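Local coordinates for protein BA_2500 (Bacillus anthracis, PDB 4GUC) that is of unknown function but belongs to the DUF5065 family, with a beta-rich domain placed among the E-set (immunoglobulin-like) folds, at residues F25-G37 with E108-K120. Sequence-based numbering, arbitrary orientation.
Sequences FIEELAVGDLKHG and ENYYYGGSFKISK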
# COMPACT_ATOMS: atom_id res chain seq x y z
N PHE A 25 -2.44 11.62 -0.33
CA PHE A 25 -1.36 11.22 0.53
C PHE A 25 -1.76 11.36 1.99
O PHE A 25 -2.32 12.40 2.39
CB PHE A 25 -0.10 12.05 0.30
CG PHE A 25 0.94 11.82 1.36
CD1 PHE A 25 1.64 10.64 1.41
CD2 PHE A 25 1.24 12.79 2.28
CE1 PHE A 25 2.57 10.41 2.40
CE2 PHE A 25 2.17 12.56 3.27
CZ PHE A 25 2.85 11.37 3.30
N ILE A 26 -1.50 10.32 2.79
CA ILE A 26 -1.78 10.34 4.22
C ILE A 26 -0.55 9.88 5.00
O ILE A 26 0.06 8.85 4.69
CB ILE A 26 -3.08 9.64 4.63
CG1 ILE A 26 -3.08 8.19 4.25
CG2 ILE A 26 -4.29 10.41 4.04
CD1 ILE A 26 -4.33 7.44 4.79
N GLU A 27 -0.15 10.65 5.99
CA GLU A 27 1.06 10.33 6.76
C GLU A 27 1.03 9.03 7.54
O GLU A 27 2.08 8.40 7.73
CB GLU A 27 1.46 11.55 7.62
CG GLU A 27 1.87 12.73 6.69
CD GLU A 27 2.26 14.04 7.35
OE1 GLU A 27 2.55 14.04 8.57
OE2 GLU A 27 2.28 15.08 6.60
N GLU A 28 -0.17 8.57 7.89
CA GLU A 28 -0.30 7.31 8.63
C GLU A 28 0.17 6.13 7.78
O GLU A 28 0.50 5.06 8.33
CB GLU A 28 -1.74 7.07 9.13
CG GLU A 28 -2.29 8.07 10.12
CD GLU A 28 -2.55 9.46 9.56
OE1 GLU A 28 -2.63 9.61 8.32
OE2 GLU A 28 -2.70 10.41 10.38
N LEU A 29 0.17 6.28 6.45
CA LEU A 29 0.65 5.21 5.58
C LEU A 29 2.14 5.30 5.22
O LEU A 29 2.70 4.41 4.57
CB LEU A 29 -0.12 5.13 4.27
CG LEU A 29 -1.51 4.53 4.29
CD1 LEU A 29 -2.25 4.77 2.96
CD2 LEU A 29 -1.37 3.02 4.57
N ALA A 30 2.80 6.39 5.62
CA ALA A 30 4.25 6.63 5.31
C ALA A 30 5.20 6.04 6.37
O ALA A 30 5.79 6.75 7.18
CB ALA A 30 4.49 8.12 5.13
N VAL A 31 5.46 4.75 6.20
CA VAL A 31 6.25 3.92 7.10
C VAL A 31 7.76 4.07 7.04
O VAL A 31 8.48 3.63 7.93
CB VAL A 31 5.86 2.39 6.86
CG1 VAL A 31 4.35 2.20 7.14
CG2 VAL A 31 6.16 1.91 5.43
N GLY A 32 8.23 4.66 5.95
CA GLY A 32 9.65 4.85 5.76
C GLY A 32 10.21 3.57 5.19
O GLY A 32 9.48 2.62 4.91
N ASP A 33 11.52 3.50 5.06
CA ASP A 33 12.17 2.31 4.51
C ASP A 33 12.12 1.17 5.50
O ASP A 33 12.24 1.37 6.73
CB ASP A 33 13.61 2.59 4.15
CG ASP A 33 13.76 3.64 3.06
OD1 ASP A 33 12.81 3.91 2.27
OD2 ASP A 33 14.87 4.21 2.99
N LEU A 34 11.93 -0.04 4.98
CA LEU A 34 11.84 -1.25 5.82
C LEU A 34 12.88 -2.29 5.41
O LEU A 34 13.40 -2.25 4.28
CB LEU A 34 10.42 -1.84 5.72
CG LEU A 34 9.25 -0.93 6.14
CD1 LEU A 34 7.91 -1.60 5.93
CD2 LEU A 34 9.44 -0.53 7.59
N LYS A 35 13.22 -3.18 6.34
CA LYS A 35 14.17 -4.26 6.10
C LYS A 35 13.50 -5.59 6.37
O LYS A 35 12.52 -5.65 7.12
CB LYS A 35 15.39 -4.14 7.01
CG LYS A 35 16.35 -3.01 6.68
CD LYS A 35 17.44 -2.89 7.74
CE LYS A 35 18.30 -4.15 7.94
NZ LYS A 35 19.41 -4.30 6.94
N HIS A 36 13.98 -6.66 5.73
CA HIS A 36 13.43 -7.98 6.01
C HIS A 36 13.53 -8.19 7.52
O HIS A 36 14.58 -7.92 8.12
CB HIS A 36 14.18 -9.12 5.29
CG HIS A 36 14.10 -9.06 3.79
ND1 HIS A 36 15.14 -9.43 2.96
CD2 HIS A 36 13.12 -8.59 2.98
CE1 HIS A 36 14.76 -9.27 1.70
NE2 HIS A 36 13.56 -8.72 1.69
N GLY A 37 12.44 -8.64 8.14
CA GLY A 37 12.39 -8.87 9.58
C GLY A 37 11.54 -7.82 10.26
O GLY A 37 11.09 -8.03 11.40
N GLU A 108 -14.98 4.51 -2.69
CA GLU A 108 -14.52 4.80 -4.05
C GLU A 108 -13.23 5.62 -4.06
O GLU A 108 -12.74 5.98 -5.13
CB GLU A 108 -15.59 5.65 -4.76
CG GLU A 108 -16.96 5.04 -4.91
CD GLU A 108 -17.02 3.90 -5.90
OE1 GLU A 108 -15.95 3.54 -6.46
OE2 GLU A 108 -18.14 3.39 -6.16
N ASN A 109 -12.66 5.91 -2.88
CA ASN A 109 -11.48 6.75 -2.79
C ASN A 109 -10.21 5.99 -2.48
O ASN A 109 -10.23 4.92 -1.87
CB ASN A 109 -11.74 7.81 -1.70
CG ASN A 109 -12.92 8.73 -2.04
OD1 ASN A 109 -13.14 9.08 -3.21
ND2 ASN A 109 -13.71 9.07 -1.03
N TYR A 110 -9.08 6.58 -2.86
CA TYR A 110 -7.78 5.98 -2.66
C TYR A 110 -6.83 6.91 -1.93
O TYR A 110 -6.85 8.12 -2.15
CB TYR A 110 -7.15 5.58 -3.99
CG TYR A 110 -7.90 4.47 -4.69
CD1 TYR A 110 -7.61 3.14 -4.45
CD2 TYR A 110 -8.90 4.74 -5.59
CE1 TYR A 110 -8.27 2.13 -5.11
CE2 TYR A 110 -9.59 3.75 -6.23
CZ TYR A 110 -9.27 2.43 -5.96
OH TYR A 110 -9.92 1.40 -6.63
N TYR A 111 -5.99 6.29 -1.10
CA TYR A 111 -4.98 6.94 -0.26
C TYR A 111 -3.66 6.23 -0.38
O TYR A 111 -3.65 5.03 -0.72
CB TYR A 111 -5.44 6.90 1.20
CG TYR A 111 -6.81 7.53 1.37
CD1 TYR A 111 -6.94 8.88 1.65
CD2 TYR A 111 -7.98 6.79 1.19
CE1 TYR A 111 -8.21 9.48 1.75
CE2 TYR A 111 -9.23 7.37 1.29
CZ TYR A 111 -9.35 8.70 1.58
OH TYR A 111 -10.62 9.26 1.69
N TYR A 112 -2.53 6.92 -0.18
CA TYR A 112 -1.24 6.24 -0.27
C TYR A 112 -0.26 6.89 0.67
O TYR A 112 -0.51 7.99 1.16
CB TYR A 112 -0.75 6.20 -1.72
CG TYR A 112 -0.21 7.49 -2.26
CD1 TYR A 112 1.09 7.60 -2.78
CD2 TYR A 112 -0.99 8.65 -2.24
CE1 TYR A 112 1.58 8.82 -3.25
CE2 TYR A 112 -0.50 9.84 -2.71
CZ TYR A 112 0.79 9.94 -3.19
OH TYR A 112 1.22 11.16 -3.65
N GLY A 113 0.86 6.22 0.93
CA GLY A 113 1.89 6.72 1.84
C GLY A 113 3.21 7.09 1.18
O GLY A 113 4.19 7.38 1.88
N GLY A 114 3.19 7.18 -0.15
CA GLY A 114 4.37 7.48 -0.94
C GLY A 114 5.29 6.26 -1.04
O GLY A 114 5.25 5.36 -0.19
N SER A 115 6.15 6.22 -2.03
CA SER A 115 7.06 5.11 -2.16
C SER A 115 8.07 4.99 -1.01
O SER A 115 8.40 5.96 -0.35
CB SER A 115 7.78 5.22 -3.50
OG SER A 115 8.52 6.43 -3.56
N PHE A 116 8.60 3.78 -0.82
CA PHE A 116 9.61 3.48 0.20
C PHE A 116 10.41 2.28 -0.26
O PHE A 116 10.00 1.57 -1.18
CB PHE A 116 9.01 3.20 1.60
CG PHE A 116 8.05 2.03 1.66
CD1 PHE A 116 6.71 2.20 1.36
CD2 PHE A 116 8.48 0.76 2.05
CE1 PHE A 116 5.83 1.14 1.40
CE2 PHE A 116 7.58 -0.30 2.07
CZ PHE A 116 6.23 -0.08 1.78
N LYS A 117 11.58 2.06 0.34
CA LYS A 117 12.40 0.93 -0.03
C LYS A 117 12.29 -0.24 0.95
O LYS A 117 12.03 -0.04 2.14
CB LYS A 117 13.88 1.32 -0.03
CG LYS A 117 14.33 2.38 -0.99
CD LYS A 117 14.21 1.97 -2.45
CE LYS A 117 14.94 2.98 -3.38
NZ LYS A 117 14.49 4.40 -3.21
N ILE A 118 12.42 -1.45 0.41
CA ILE A 118 12.50 -2.67 1.21
C ILE A 118 13.91 -3.19 0.85
O ILE A 118 14.24 -3.34 -0.32
CB ILE A 118 11.42 -3.73 0.95
CG1 ILE A 118 10.09 -3.17 1.45
CG2 ILE A 118 11.77 -5.02 1.70
CD1 ILE A 118 8.88 -4.07 1.26
N SER A 119 14.72 -3.44 1.87
CA SER A 119 16.09 -3.93 1.67
C SER A 119 16.35 -5.20 2.47
O SER A 119 15.57 -5.55 3.35
CB SER A 119 17.10 -2.86 2.10
OG SER A 119 16.87 -2.48 3.44
N LYS A 120 17.44 -5.89 2.16
CA LYS A 120 17.80 -7.12 2.86
C LYS A 120 18.17 -6.78 4.30
O LYS A 120 18.06 -7.63 5.20
CB LYS A 120 18.97 -7.86 2.19
CG LYS A 120 18.66 -8.35 0.79
CD LYS A 120 19.72 -9.34 0.29
CE LYS A 120 19.34 -9.94 -1.07
NZ LYS A 120 19.28 -8.99 -2.21
OXT LYS A 120 18.61 -5.66 4.60
O HOH W 1 15.31 -0.33 3.38
O HOH W 2 17.43 -10.49 4.21
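Lys-35 reaches the end of the chain: its bent side chain brings NZ to 2.8 Å from OXT of Lys-120, a salt bridge with the C-terminal carboxylate. Beside it a parallel strand pair is stitched by backbone bonds, Leu-34 N to Lys-117 O (2.8 Å), Ser-119 N to Leu-34 O and His-36 N to Ser-119 O. Where the pairing starts, a side chain stands in for a carbonyl: Asp-33 OD1 accepts Lys-117 N at 2.9 Å, from well above the carboxylate plane. One water joins Leu-34 O to Ser-119 OG; a second joins His-36 ND1 to Lys-120 O. The imidazole lies with one face over Ser-119 O, and NE2 is hydrogen-bonded to Tyr-95 O, outside the two segments; polar partners at both nitrogens probably help to hold its rotation.

The arrangement illustrates how one long, interrupted strand can take two short parallel partners in turn along one side. Residues 109-119, broken midway, pair with 24-25 and then 34-35, on the side away from antiparallel strand 98-106, in a domain whose sequence family is grouped with the E-set beta-sandwiches. At the first pairing Ile-26 N binds Tyr-112 O at 3.0 Å.

Between the pairings the 3-10 turn 27-29 bulges out, and Leu-29 CB sits 3.5 Å from Gly-113 CA, while Leu-29 CD1 continues over the backbone of Tyr-112. Farther along, Val-31 CG2 sits over one face of the Phe-116 ring in a CH-pi contact, 4.0 Å from its centroid and 4° off the normal. The ring owes that position to CG lying between backbone N and carbonyl carbon (chi1 60°); Leu-34 CD1 approaches Phe-116 CE2 obliquely at 4.1 Å. At the other end Ile-26 CD1 packs on Tyr-111 CB, while Ile-44 of strand 39-45 touches both Ile-26 and Leu-29.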